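PDB 6WCT: guanylate kinase from Stenotrophomonas maltophilia, which catalyses the transfer of a phosphate group from ATP to GMP, giving ADP and GDP, and is probably essential for recycling GMP. Local coordinates for residues S52-R58 against D96-A101; L24-A28 against F199-R203. One frame throughout, in Å; residues are numbered along the deposited sequence.

Contact 1 of 2, residues S52-R58 against D96-A101; sequences SISFTSR and DWKGTA. With 5GP (guanosine-5'-monophosphate), chain E.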
ATOM      1  N   SER A  52      19.329   3.290  -7.353  1.00 43.91           N
ATOM      2  CA  SER A  52      20.183   2.874  -8.459  1.00 43.97           C
ATOM      3  C   SER A  52      20.469   4.053  -9.387  1.00 34.57           C
ATOM      4  O   SER A  52      19.575   4.831  -9.709  1.00 33.47           O
ATOM      5  CB  SER A  52      19.529   1.740  -9.248  1.00 37.63           C
ATOM      6  OG  SER A  52      20.225   1.514 -10.447  1.00 44.27           O
ATOM      7  N   ILE A  53      21.710   4.171  -9.835  1.00 38.01           N
ATOM      8  CA  ILE A  53      22.106   5.183 -10.811  1.00 34.45           C
ATOM      9  C   ILE A  53      22.078   4.552 -12.202  1.00 37.18           C
ATOM     10  O   ILE A  53      22.818   3.599 -12.476  1.00 37.61           O
ATOM     11  CB  ILE A  53      23.492   5.756 -10.497  1.00 36.94           C
ATOM     12  CG1 ILE A  53      23.550   6.266  -9.055  1.00 43.74           C
ATOM     13  CG2 ILE A  53      23.842   6.867 -11.510  1.00 41.86           C
ATOM     14  CD1 ILE A  53      22.566   7.354  -8.771  1.00 48.69           C
ATOM     15  N   SER A  54      21.222   5.073 -13.073  1.00 33.38           N
ATOM     16  CA  SER A  54      21.075   4.546 -14.420  1.00 35.53           C
ATOM     17  C   SER A  54      22.233   4.974 -15.318  1.00 31.95           C
ATOM     18  O   SER A  54      22.950   5.939 -15.045  1.00 32.58           O
ATOM     19  CB  SER A  54      19.759   5.032 -15.042  1.00 33.48           C
ATOM     20  OG  SER A  54      18.644   4.531 -14.333  1.00 40.30           O
ATOM     21  N   PHE A  55      22.427   4.204 -16.385  1.00 35.48           N
ATOM     22  CA  PHE A  55      23.260   4.563 -17.524  1.00 40.87           C
ATOM     23  C   PHE A  55      22.389   5.235 -18.583  1.00 40.50           C
ATOM     24  O   PHE A  55      21.202   4.939 -18.702  1.00 38.27           O
ATOM     25  CB  PHE A  55      23.933   3.316 -18.119  1.00 37.96           C
ATOM     26  CG  PHE A  55      25.108   2.828 -17.321  1.00 40.88           C
ATOM     27  CD1 PHE A  55      24.919   2.095 -16.158  1.00 37.98           C
ATOM     28  CD2 PHE A  55      26.395   3.120 -17.720  1.00 39.98           C
ATOM     29  CE1 PHE A  55      25.984   1.677 -15.411  1.00 39.14           C
ATOM     30  CE2 PHE A  55      27.476   2.695 -16.979  1.00 40.12           C
ATOM     31  CZ  PHE A  55      27.264   1.984 -15.814  1.00 41.05           C
ATOM     32  N   THR A  56      22.975   6.168 -19.334  1.00 34.98           N
ATOM     33  CA  THR A  56      22.263   6.772 -20.450  1.00 35.55           C
ATOM     34  C   THR A  56      23.278   7.239 -21.470  1.00 40.30           C
ATOM     35  O   THR A  56      24.382   7.658 -21.114  1.00 37.25           O
ATOM     36  CB  THR A  56      21.395   7.964 -20.022  1.00 40.81           C
ATOM     37  OG1 THR A  56      20.617   8.413 -21.128  1.00 48.49           O
ATOM     38  CG2 THR A  56      22.273   9.129 -19.580  1.00 35.00           C
ATOM     39  N   SER A  57      22.903   7.157 -22.747  1.00 40.91           N
ATOM     40  CA  SER A  57      23.727   7.719 -23.803  1.00 43.14           C
ATOM     41  C   SER A  57      23.255   9.098 -24.228  1.00 46.32           C
ATOM     42  O   SER A  57      23.845   9.682 -25.139  1.00 48.34           O
ATOM     43  CB  SER A  57      23.777   6.778 -25.013  1.00 44.08           C
ATOM     44  OG  SER A  57      22.498   6.662 -25.628  1.00 62.89           O
ATOM     45  N   ARG A  58      22.194   9.621 -23.616  1.00 45.95           N
ATOM     46  CA  ARG A  58      21.768  10.972 -23.941  1.00 48.13           C
ATOM     47  C   ARG A  58      22.799  11.982 -23.444  1.00 50.33           C
ATOM     48  O   ARG A  58      23.597  11.710 -22.540  1.00 44.87           O
ATOM     49  CB  ARG A  58      20.381  11.271 -23.363  1.00 39.60           C
ATOM     50  CG  ARG A  58      20.318  11.641 -21.880  1.00 43.68           C
ATOM     51  CD  ARG A  58      19.190  12.656 -21.712  1.00 45.41           C
ATOM     52  NE  ARG A  58      18.659  12.811 -20.359  1.00 42.43           N
ATOM     53  CZ  ARG A  58      19.248  13.530 -19.412  1.00 39.58           C
ATOM     54  NH1 ARG A  58      20.412  14.122 -19.656  1.00 41.23           N
ATOM     55  NH2 ARG A  58      18.681  13.654 -18.221  1.00 33.79           N
ATOM     56  N   ASP A  96      17.117   8.140 -26.986  1.00 61.44           N
ATOM     57  CA  ASP A  96      18.423   7.792 -26.439  1.00 54.56           C
ATOM     58  C   ASP A  96      18.270   6.545 -25.584  1.00 46.64           C
ATOM     59  O   ASP A  96      17.168   6.184 -25.174  1.00 54.06           O
ATOM     60  CB  ASP A  96      19.017   8.929 -25.599  1.00 56.88           C
ATOM     61  CG  ASP A  96      19.503  10.099 -26.439  1.00 67.70           C
ATOM     62  OD1 ASP A  96      20.557   9.976 -27.115  1.00 58.75           O
ATOM     63  OD2 ASP A  96      18.816  11.150 -26.417  1.00 72.05           O
ATOM     64  N   TRP A  97      19.395   5.897 -25.314  1.00 43.46           N
ATOM     65  CA  TRP A  97      19.416   4.715 -24.464  1.00 48.88           C
ATOM     66  C   TRP A  97      19.340   5.080 -22.981  1.00 48.19           C
ATOM     67  O   TRP A  97      19.976   6.030 -22.523  1.00 47.08           O
ATOM     68  CB  TRP A  97      20.692   3.921 -24.707  1.00 55.78           C
ATOM     69  CG  TRP A  97      20.753   3.246 -26.035  1.00 63.54           C
ATOM     70  CD1 TRP A  97      21.659   3.482 -27.034  1.00 63.76           C
ATOM     71  CD2 TRP A  97      19.882   2.222 -26.517  1.00 69.89           C
ATOM     72  NE1 TRP A  97      21.400   2.667 -28.104  1.00 69.40           N
ATOM     73  CE2 TRP A  97      20.315   1.883 -27.814  1.00 75.83           C
ATOM     74  CE3 TRP A  97      18.773   1.559 -25.980  1.00 71.23           C
ATOM     75  CZ2 TRP A  97      19.677   0.911 -28.585  1.00 86.28           C
ATOM     76  CZ3 TRP A  97      18.142   0.594 -26.743  1.00 79.22           C
ATOM     77  CH2 TRP A  97      18.596   0.278 -28.033  1.00 86.83           C
ATOM     78  N   LYS A  98      18.578   4.292 -22.231  1.00 46.30           N
ATOM     79  CA  LYS A  98      18.547   4.337 -20.778  1.00 43.59           C
ATOM     80  C   LYS A  98      18.602   2.905 -20.265  1.00 44.14           C
ATOM     81  O   LYS A  98      18.095   1.985 -20.909  1.00 50.66           O
ATOM     82  CB  LYS A  98      17.284   5.039 -20.255  1.00 38.51           C
ATOM     83  CG  LYS A  98      17.198   6.521 -20.587  1.00 42.51           C
ATOM     84  CD  LYS A  98      17.653   7.378 -19.425  1.00 40.68           C
ATOM     85  CE  LYS A  98      17.861   8.817 -19.865  1.00 43.57           C
ATOM     86  NZ  LYS A  98      16.587   9.568 -19.937  1.00 44.83           N
ATOM     87  N   GLY A  99      19.245   2.714 -19.118  1.00 39.41           N
ATOM     88  CA  GLY A  99      19.420   1.372 -18.613  1.00 42.94           C
ATOM     89  C   GLY A  99      19.852   1.235 -17.166  1.00 47.56           C
ATOM     90  O   GLY A  99      20.633   2.036 -16.633  1.00 45.35           O
ATOM     91  N   THR A 100      19.348   0.184 -16.531  1.00 44.96           N
ATOM     92  CA  THR A 100      19.751  -0.216 -15.193  1.00 39.43           C
ATOM     93  C   THR A 100      20.774  -1.330 -15.342  1.00 46.66           C
ATOM     94  O   THR A 100      20.458  -2.388 -15.898  1.00 47.93           O
ATOM     95  CB  THR A 100      18.558  -0.730 -14.387  1.00 42.27           C
ATOM     96  OG1 THR A 100      17.555   0.282 -14.283  1.00 39.54           O
ATOM     97  CG2 THR A 100      19.005  -1.150 -13.007  1.00 43.67           C
ATOM     98  N   ALA A 101      21.992  -1.096 -14.857  1.00 50.21           N
ATOM     99  CA  ALA A 101      23.019  -2.120 -14.950  1.00 51.14           C
ATOM    100  C   ALA A 101      22.660  -3.293 -14.058  1.00 53.83           C
ATOM    101  O   ALA A 101      22.156  -3.117 -12.942  1.00 55.29           O
ATOM    102  CB  ALA A 101      24.396  -1.578 -14.551  1.00 47.56           C
TER
HETATM  103  P   5GP E 301      15.386  12.120 -18.416  1.00 45.26           P
HETATM  104  O1P 5GP E 301      16.380  12.138 -17.282  1.00 47.58           O
HETATM  105  O2P 5GP E 301      14.571  13.402 -18.587  1.00 42.03           O
HETATM  106  O3P 5GP E 301      15.963  11.721 -19.752  1.00 37.46           O
HETATM  107  O5' 5GP E 301      14.363  10.959 -18.122  1.00 45.44           O
HETATM  108  C5' 5GP E 301      13.560  10.428 -19.156  1.00 35.42           C
HETATM  109  C4' 5GP E 301      12.858   9.193 -18.680  1.00 37.04           C
HETATM  110  O4' 5GP E 301      13.802   8.090 -18.665  1.00 34.54           O
HETATM  111  C3' 5GP E 301      12.301   9.294 -17.247  1.00 39.14           C
HETATM  112  O3' 5GP E 301      11.004   8.715 -17.186  1.00 41.08           O
HETATM  113  C2' 5GP E 301      13.245   8.409 -16.447  1.00 34.27           C
HETATM  114  O2' 5GP E 301      12.678   7.828 -15.294  1.00 35.85           O
HETATM  115  C1' 5GP E 301      13.607   7.364 -17.485  1.00 33.24           C
HETATM  116  N9  5GP E 301      14.809   6.613 -17.166  1.00 40.19           N
HETATM  117  C8  5GP E 301      15.829   7.021 -16.346  1.00 42.51           C
HETATM  118  N7  5GP E 301      16.684   6.071 -16.075  1.00 41.96           N
HETATM  119  C5  5GP E 301      16.205   4.973 -16.771  1.00 40.98           C
HETATM  120  C6  5GP E 301      16.671   3.647 -16.825  1.00 41.09           C
HETATM  121  O6  5GP E 301      17.648   3.191 -16.234  1.00 42.84           O
HETATM  122  N1  5GP E 301      15.865   2.838 -17.608  1.00 43.21           N
HETATM  123  C2  5GP E 301      14.732   3.255 -18.263  1.00 48.14           C
HETATM  124  N2  5GP E 301      14.051   2.333 -18.957  1.00 42.17           N
HETATM  125  N3  5GP E 301      14.285   4.506 -18.219  1.00 40.25           N
HETATM  126  C4  5GP E 301      15.056   5.301 -17.459  1.00 38.75           C
HETATM  127  O   HOH W   1      18.353   2.202 -12.628  1.00 33.68           O
HETATM  128  O   HOH W   2      22.395   1.193 -12.947  1.00 60.22           O

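Contact 2 of 2, residues L24-A28 against F199-R203; sequences LYIVA and FTASR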
ATOM      1  N   LEU A  24      11.918  -5.031  -4.706  1.00 48.47           N
ATOM      2  CA  LEU A  24      12.213  -4.135  -5.809  1.00 45.41           C
ATOM      3  C   LEU A  24      11.078  -3.135  -5.962  1.00 44.46           C
ATOM      4  O   LEU A  24       9.906  -3.521  -6.028  1.00 47.41           O
ATOM      5  CB  LEU A  24      12.416  -4.926  -7.100  1.00 45.65           C
ATOM      6  CG  LEU A  24      12.981  -4.187  -8.310  1.00 53.55           C
ATOM      7  CD1 LEU A  24      14.289  -3.456  -7.934  1.00 46.14           C
ATOM      8  CD2 LEU A  24      13.239  -5.185  -9.433  1.00 41.90           C
ATOM      9  N   TYR A  25      11.427  -1.861  -5.962  1.00 42.97           N
ATOM     10  CA  TYR A  25      10.490  -0.749  -6.078  1.00 41.61           C
ATOM     11  C   TYR A  25      10.748  -0.009  -7.376  1.00 38.78           C
ATOM     12  O   TYR A  25      11.904   0.152  -7.779  1.00 41.11           O
ATOM     13  CB  TYR A  25      10.642   0.221  -4.902  1.00 34.03           C
ATOM     14  CG  TYR A  25      10.337  -0.411  -3.570  1.00 42.38           C
ATOM     15  CD1 TYR A  25       9.034  -0.472  -3.093  1.00 39.33           C
ATOM     16  CD2 TYR A  25      11.339  -1.007  -2.818  1.00 40.42           C
ATOM     17  CE1 TYR A  25       8.746  -1.052  -1.877  1.00 44.18           C
ATOM     18  CE2 TYR A  25      11.054  -1.604  -1.602  1.00 46.15           C
ATOM     19  CZ  TYR A  25       9.755  -1.620  -1.138  1.00 46.55           C
ATOM     20  OH  TYR A  25       9.452  -2.222   0.064  1.00 54.99           O
ATOM     21  N   ILE A  26       9.674   0.408  -8.050  1.00 34.36           N
ATOM     22  CA  ILE A  26       9.784   1.278  -9.215  1.00 31.50           C
ATOM     23  C   ILE A  26       8.967   2.528  -8.948  1.00 31.78           C
ATOM     24  O   ILE A  26       7.793   2.432  -8.577  1.00 30.85           O
ATOM     25  CB  ILE A  26       9.301   0.603 -10.512  1.00 32.17           C
ATOM     26  CG1 ILE A  26      10.102  -0.657 -10.803  1.00 35.51           C
ATOM     27  CG2 ILE A  26       9.436   1.571 -11.690  1.00 28.55           C
ATOM     28  CD1 ILE A  26       9.705  -1.320 -12.111  1.00 42.82           C
ATOM     29  N   VAL A  27       9.583   3.691  -9.136  1.00 31.05           N
ATOM     30  CA  VAL A  27       8.875   4.969  -9.089  1.00 36.01           C
ATOM     31  C   VAL A  27       9.083   5.630 -10.449  1.00 33.79           C
ATOM     32  O   VAL A  27      10.220   5.950 -10.825  1.00 32.67           O
ATOM     33  CB  VAL A  27       9.364   5.891  -7.959  1.00 34.11           C
ATOM     34  CG1 VAL A  27       8.585   7.195  -8.001  1.00 33.06           C
ATOM     35  CG2 VAL A  27       9.253   5.224  -6.611  1.00 33.03           C
ATOM     36  N   ALA A  28       7.991   5.828 -11.185  1.00 35.56           N
ATOM     37  CA  ALA A  28       8.048   6.428 -12.502  1.00 32.01           C
ATOM     38  C   ALA A  28       7.309   7.755 -12.503  1.00 35.41           C
ATOM     39  O   ALA A  28       6.350   7.956 -11.755  1.00 35.11           O
ATOM     40  CB  ALA A  28       7.423   5.534 -13.542  1.00 27.91           C
ATOM     41  N   PHE A 199       5.838   2.454   0.801  1.00 40.73           N
ATOM     42  CA  PHE A 199       6.970   1.579   1.117  1.00 37.71           C
ATOM     43  C   PHE A 199       6.746   0.828   2.426  1.00 48.32           C
ATOM     44  O   PHE A 199       7.006  -0.382   2.511  1.00 46.70           O
ATOM     45  CB  PHE A 199       8.267   2.375   1.153  1.00 37.80           C
ATOM     46  CG  PHE A 199       8.692   2.898  -0.192  1.00 35.90           C
ATOM     47  CD1 PHE A 199       8.076   2.449  -1.355  1.00 39.90           C
ATOM     48  CD2 PHE A 199       9.698   3.826  -0.296  1.00 28.44           C
ATOM     49  CE1 PHE A 199       8.470   2.933  -2.603  1.00 40.28           C
ATOM     50  CE2 PHE A 199      10.103   4.306  -1.538  1.00 33.52           C
ATOM     51  CZ  PHE A 199       9.489   3.868  -2.686  1.00 29.80           C
ATOM     52  N   THR A 200       6.249   1.521   3.449  1.00 36.48           N
ATOM     53  CA  THR A 200       5.950   0.867   4.715  1.00 39.95           C
ATOM     54  C   THR A 200       4.923  -0.246   4.529  1.00 43.95           C
ATOM     55  O   THR A 200       5.105  -1.366   5.024  1.00 47.03           O
ATOM     56  CB  THR A 200       5.446   1.900   5.721  1.00 46.84           C
ATOM     57  OG1 THR A 200       6.491   2.851   6.003  1.00 48.87           O
ATOM     58  CG2 THR A 200       4.948   1.222   7.007  1.00 40.46           C
ATOM     59  N   ALA A 201       3.830   0.043   3.818  1.00 38.87           N
ATOM     60  CA  ALA A 201       2.783  -0.957   3.648  1.00 35.25           C
ATOM     61  C   ALA A 201       3.297  -2.192   2.929  1.00 36.87           C
ATOM     62  O   ALA A 201       2.859  -3.310   3.224  1.00 42.40           O
ATOM     63  CB  ALA A 201       1.606  -0.370   2.874  1.00 27.96           C
ATOM     64  N   SER A 202       4.211  -2.018   1.982  1.00 34.17           N
ATOM     65  CA  SER A 202       4.677  -3.173   1.232  1.00 43.71           C
ATOM     66  C   SER A 202       5.401  -4.168   2.140  1.00 48.44           C
ATOM     67  O   SER A 202       5.315  -5.374   1.912  1.00 43.13           O
ATOM     68  CB  SER A 202       5.566  -2.729   0.071  1.00 38.62           C
ATOM     69  OG  SER A 202       6.881  -2.439   0.514  1.00 43.53           O
ATOM     70  N   ARG A 203       6.087  -3.693   3.190  1.00 45.24           N
ATOM     71  CA  ARG A 203       6.742  -4.621   4.111  1.00 45.99           C
ATOM     72  C   ARG A 203       5.764  -5.342   5.027  1.00 48.45           C
ATOM     73  O   ARG A 203       6.163  -6.305   5.693  1.00 48.77           O
ATOM     74  CB  ARG A 203       7.756  -3.896   4.986  1.00 45.93           C
ATOM     75  CG  ARG A 203       8.763  -3.139   4.201  1.00 45.86           C
ATOM     76  CD  ARG A 203       9.864  -2.613   5.061  1.00 42.30           C
ATOM     77  NE  ARG A 203      10.657  -1.735   4.234  1.00 61.80           N
ATOM     78  CZ  ARG A 203      10.531  -0.416   4.238  1.00 58.95           C
ATOM     79  NH1 ARG A 203       9.660   0.168   5.058  1.00 50.90           N
ATOM     80  NH2 ARG A 203      11.291   0.305   3.432  1.00 56.69           N
TER

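Contact 1 of 2, residues S52-R58 against D96-A101
This is an antiparallel strand pairing in the small mixed sheet of the GMP-binding region, strand 55-56 lying between 71-72 and 96-101. Phe55 and Gly99 form a hydrogen-bonded pair, Phe55 N to Gly99 O at 2.8 Å and Gly99 N to Phe55 O at 3.0 Å; Thr56 and Lys98 form the next, non-hydrogen-bonded pair, with CA atoms 4.5 Å apart. Beyond it, Trp97 O accepts from Ser57 N (3.1 Å) and Thr56 OG1 (2.8 Å), while Arg58 N donates to Thr56 OG1 (3.2 Å), an ST turn. Phe55 CE1 packs on Ala101 CB at 3.7 Å, on the sheet face opposite Thr56 and Lys98. At the other end a water links Ser52 OG, Ser54 OG and Thr100 OG1, the last also hydrogen-bonded to Glu89, a GMP-binding residue. Ser54 OG donates to O6 of GMP (2.5 Å), reading the base. Arg58 NH2 donates to O1P (2.9 Å) and salt-bridges Glu64; Lys98 also reaches the phosphate side, and two positive side chains there suit the phosphate's negative charge.

Contact 2 of 2, residues L24-A28 against F199-R203
Strand 24-28 is the middle strand of the five-stranded parallel sheet, and helix 188-203 packs across one of its faces. The short segments run nearly antiparallel, at 152°, with axes 11.1 Å apart at closest approach, so side chains must bridge the gap; together they bury 219 Å². From Leu24 the backbone hydrogen-bonds to Val135 of the neighbouring strand, while its side chain packs against Val115 and Leu117. Tyr25 follows with its CA-to-CB bond toward the helix and supplies most of the strand's share of the buried area. Its ring meets that of Phe199 obliquely, centroids 4.6 Å apart and planes at 55°, with CD1 of Tyr25 3.5 Å from CE1 of Phe199. At the ring's tip, Tyr25 OH donates to Ser202 OG at 2.6 Å, and Ser202 OG in turn donates to Phe199 O at 2.9 Å, a relay that ends on the helix backbone. Ile26 points away from the helix, to the other face of the sheet. Val27 turns back toward it, its CG2 lying 4.2 Å from Phe199 CZ, near the plane of that ring. Ala28 closes the strand and leads into the loop starting at Ala29, predicted to bind ATP and matching a Walker A P-loop. A central parallel strand running into such a loop, with a helix packed on the sheet through buried side chains, is the core architecture of P-loop kinases.

In the fold
The two contacts lie on opposite sides of the chain's centre, their centres 21 Å apart and nearest atoms about 7 Å apart, without touching. They belong to different sheets: contact 2 joins the middle strand of the parallel sheet to helix 188-203, whereas contact 1 pairs two strands of the mixed sheet. Along the chain the order is 24-28, 52-58, 96-101, 199-203, so both segments of contact 1 fall between those of contact 2. The mixed sheet is thus built from chain inserted within the sequence that forms the parallel core, as in the guanylate kinase family. GMP connects the two regions, being hydrogen-bonded by Ser54 and Arg58 of contact 1 and by Ser31, shortly after strand 24-28.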